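Local structure of putative esterase aq_1494 (Aquifex aeolicus, 2EGR) at residues Y28-R33 and F73-L77. The protein probably hydrolyses fatty acyl-CoA thioesters, as a hot-dog-fold member of the 4-hydroxybenzoyl-CoA thioesterase family. Residues are numbered along the deposited sequence.
Sequences YFEEAR and FEVHL
Helix-on-sheet packing in the hotdog fold, where a long helix lies against a curved antiparallel sheet, is exemplified by residues 28-33 of helix 22-39 resting on residues 73-77 of strand 72-82. The helical turn is regular, with Ala-32 N hydrogen-bonded to Tyr-28 O and Arg-33 N to Phe-29 O, both at 2.9 Å. The extended strand segment crosses it at -60°, the axes approaching to 9.2 Å. The closest CA pair is Ala-32 and Val-75, 6.8 Å apart, consistent with the small alanine side chain allowing a near approach. Every second strand residue, Phe-73, Val-75 and Leu-77, directs its CA-to-CB bond toward the helix. Tyr-28 (chi1 m) and Phe-73 (chi1 p) meet obliquely, planes at 39° and centroids 4.6 Å apart, with Phe-73 CZ 3.4 Å from Tyr-28 CE2 over the tyrosine face. Val-75 (chi1 t) places CG1 3.7 Å from Ala-32 CB and 4.1 Å from Phe-29 CD1, at the ring edge. Leu-77 (t, t) brings CD1 to 3.8 Å from both Ala-32 O and Arg-33 N. Polar ends find partners outside this interface: Tyr-28 OH hydrogen-bonds to Glu-13, and Arg-33 NH1 to Tyr-91 OH. Cohesion between these two segments therefore comes from buried apolar and aromatic contact, their interface carrying neither hydrogen bonds nor salt bridges.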
loop_
_atom_site.group_PDB
_atom_site.type_symbol
_atom_site.label_atom_id
_atom_site.label_comp_id
_atom_site.label_asym_id
_atom_site.label_seq_id
_atom_site.Cartn_x
_atom_site.Cartn_y
_atom_site.Cartn_z
ATOM N N TYR A 28 2.679 5.309 -9.278
ATOM C CA TYR A 28 2.866 6.611 -9.907
ATOM C C TYR A 28 2.659 6.511 -11.413
ATOM O O TYR A 28 1.967 7.353 -11.977
ATOM C CB TYR A 28 4.251 7.173 -9.645
ATOM C CG TYR A 28 4.634 7.496 -8.213
ATOM C CD1 TYR A 28 3.679 7.751 -7.235
ATOM C CD2 TYR A 28 5.977 7.569 -7.871
ATOM C CE1 TYR A 28 4.078 8.098 -5.925
ATOM C CE2 TYR A 28 6.399 7.907 -6.612
ATOM C CZ TYR A 28 5.426 8.171 -5.631
ATOM O OH TYR A 28 5.858 8.527 -4.372
ATOM N N PHE A 29 3.216 5.475 -12.062
ATOM C CA PHE A 29 2.973 5.289 -13.522
ATOM C C PHE A 29 1.508 5.093 -13.845
ATOM O O PHE A 29 1.012 5.569 -14.867
ATOM C CB PHE A 29 3.809 4.118 -14.082
ATOM C CG PHE A 29 5.250 4.200 -13.743
ATOM C CD1 PHE A 29 5.905 5.439 -13.623
ATOM C CD2 PHE A 29 6.000 3.034 -13.537
ATOM C CE1 PHE A 29 7.239 5.518 -13.288
ATOM C CE2 PHE A 29 7.340 3.115 -13.209
ATOM C CZ PHE A 29 7.976 4.341 -13.082
ATOM N N GLU A 30 0.778 4.352 -12.997
ATOM C CA GLU A 30 -0.627 4.162 -13.204
ATOM C C GLU A 30 -1.339 5.509 -13.069
ATOM O O GLU A 30 -2.220 5.830 -13.884
ATOM C CB GLU A 30 -1.188 3.152 -12.177
ATOM C CG GLU A 30 -2.701 2.957 -12.240
ATOM C CD GLU A 30 -3.228 2.128 -11.076
ATOM O OE1 GLU A 30 -3.083 0.874 -11.114
ATOM O OE2 GLU A 30 -3.806 2.756 -10.172
ATOM N N GLU A 31 -0.981 6.294 -12.062
ATOM C CA GLU A 31 -1.635 7.605 -11.949
ATOM C C GLU A 31 -1.387 8.433 -13.234
ATOM O O GLU A 31 -2.292 9.159 -13.719
ATOM C CB GLU A 31 -1.109 8.359 -10.738
ATOM C CG GLU A 31 -1.377 7.667 -9.401
ATOM C CD GLU A 31 -0.946 8.522 -8.197
ATOM O OE1 GLU A 31 -0.470 9.677 -8.358
ATOM O OE2 GLU A 31 -1.098 8.019 -7.087
ATOM N N ALA A 32 -0.152 8.366 -13.737
ATOM C CA ALA A 32 0.210 9.125 -14.947
ATOM C C ALA A 32 -0.604 8.674 -16.152
ATOM O O ALA A 32 -1.170 9.523 -16.872
ATOM C CB ALA A 32 1.710 9.109 -15.211
ATOM N N ARG A 33 -0.715 7.353 -16.374
ATOM C CA ARG A 33 -1.563 6.830 -17.445
ATOM C C ARG A 33 -2.997 7.296 -17.311
ATOM O O ARG A 33 -3.608 7.664 -18.299
ATOM C CB ARG A 33 -1.543 5.301 -17.501
ATOM C CG ARG A 33 -0.193 4.740 -17.838
ATOM C CD ARG A 33 -0.346 3.264 -18.207
ATOM N NE ARG A 33 -0.885 2.469 -17.094
ATOM C CZ ARG A 33 -0.155 1.948 -16.098
ATOM N NH1 ARG A 33 1.154 2.166 -15.999
ATOM N NH2 ARG A 33 -0.767 1.239 -15.166
ATOM N N PHE A 73 8.165 15.693 -8.147
ATOM C CA PHE A 73 8.735 14.960 -9.248
ATOM C C PHE A 73 7.747 14.971 -10.413
ATOM O O PHE A 73 6.587 15.354 -10.254
ATOM C CB PHE A 73 9.179 13.537 -8.803
ATOM C CG PHE A 73 8.041 12.639 -8.462
ATOM C CD1 PHE A 73 7.418 11.884 -9.445
ATOM C CD2 PHE A 73 7.563 12.583 -7.144
ATOM C CE1 PHE A 73 6.341 11.041 -9.138
ATOM C CE2 PHE A 73 6.479 11.778 -6.832
ATOM C CZ PHE A 73 5.870 11.005 -7.818
ATOM N N GLU A 74 8.231 14.606 -11.594
ATOM C CA GLU A 74 7.392 14.551 -12.774
ATOM C C GLU A 74 7.649 13.227 -13.444
ATOM O O GLU A 74 8.784 12.792 -13.533
ATOM C CB GLU A 74 7.701 15.727 -13.733
ATOM C CG GLU A 74 7.451 17.066 -13.069
ATOM C CD GLU A 74 7.625 18.239 -14.016
ATOM O OE1 GLU A 74 8.359 18.095 -15.006
ATOM O OE2 GLU A 74 6.970 19.275 -13.782
ATOM N N VAL A 75 6.560 12.606 -13.872
ATOM C CA VAL A 75 6.561 11.444 -14.730
ATOM C C VAL A 75 6.243 11.941 -16.161
ATOM O O VAL A 75 5.140 12.471 -16.426
ATOM C CB VAL A 75 5.478 10.475 -14.257
ATOM C CG1 VAL A 75 5.437 9.225 -15.134
ATOM C CG2 VAL A 75 5.695 10.148 -12.747
ATOM N N HIS A 76 7.222 11.814 -17.048
ATOM C CA HIS A 76 7.049 12.156 -18.457
ATOM C C HIS A 76 6.792 10.853 -19.197
ATOM O O HIS A 76 7.674 9.948 -19.238
ATOM C CB HIS A 76 8.326 12.795 -19.010
ATOM C CG HIS A 76 8.631 14.163 -18.479
ATOM N ND1 HIS A 76 8.326 14.577 -17.198
ATOM C CD2 HIS A 76 9.256 15.210 -19.067
ATOM C CE1 HIS A 76 8.749 15.820 -17.023
ATOM N NE2 HIS A 76 9.331 16.218 -18.139
ATOM N N LEU A 77 5.592 10.757 -19.748
ATOM C CA LEU A 77 5.061 9.559 -20.390
ATOM C C LEU A 77 5.164 9.719 -21.894
ATOM O O LEU A 77 4.876 10.805 -22.413
ATOM C CB LEU A 77 3.581 9.422 -19.983
ATOM C CG LEU A 77 2.604 8.334 -20.394
ATOM C CD1 LEU A 77 1.399 8.253 -19.435
ATOM C CD2 LEU A 77 2.108 8.574 -21.814
#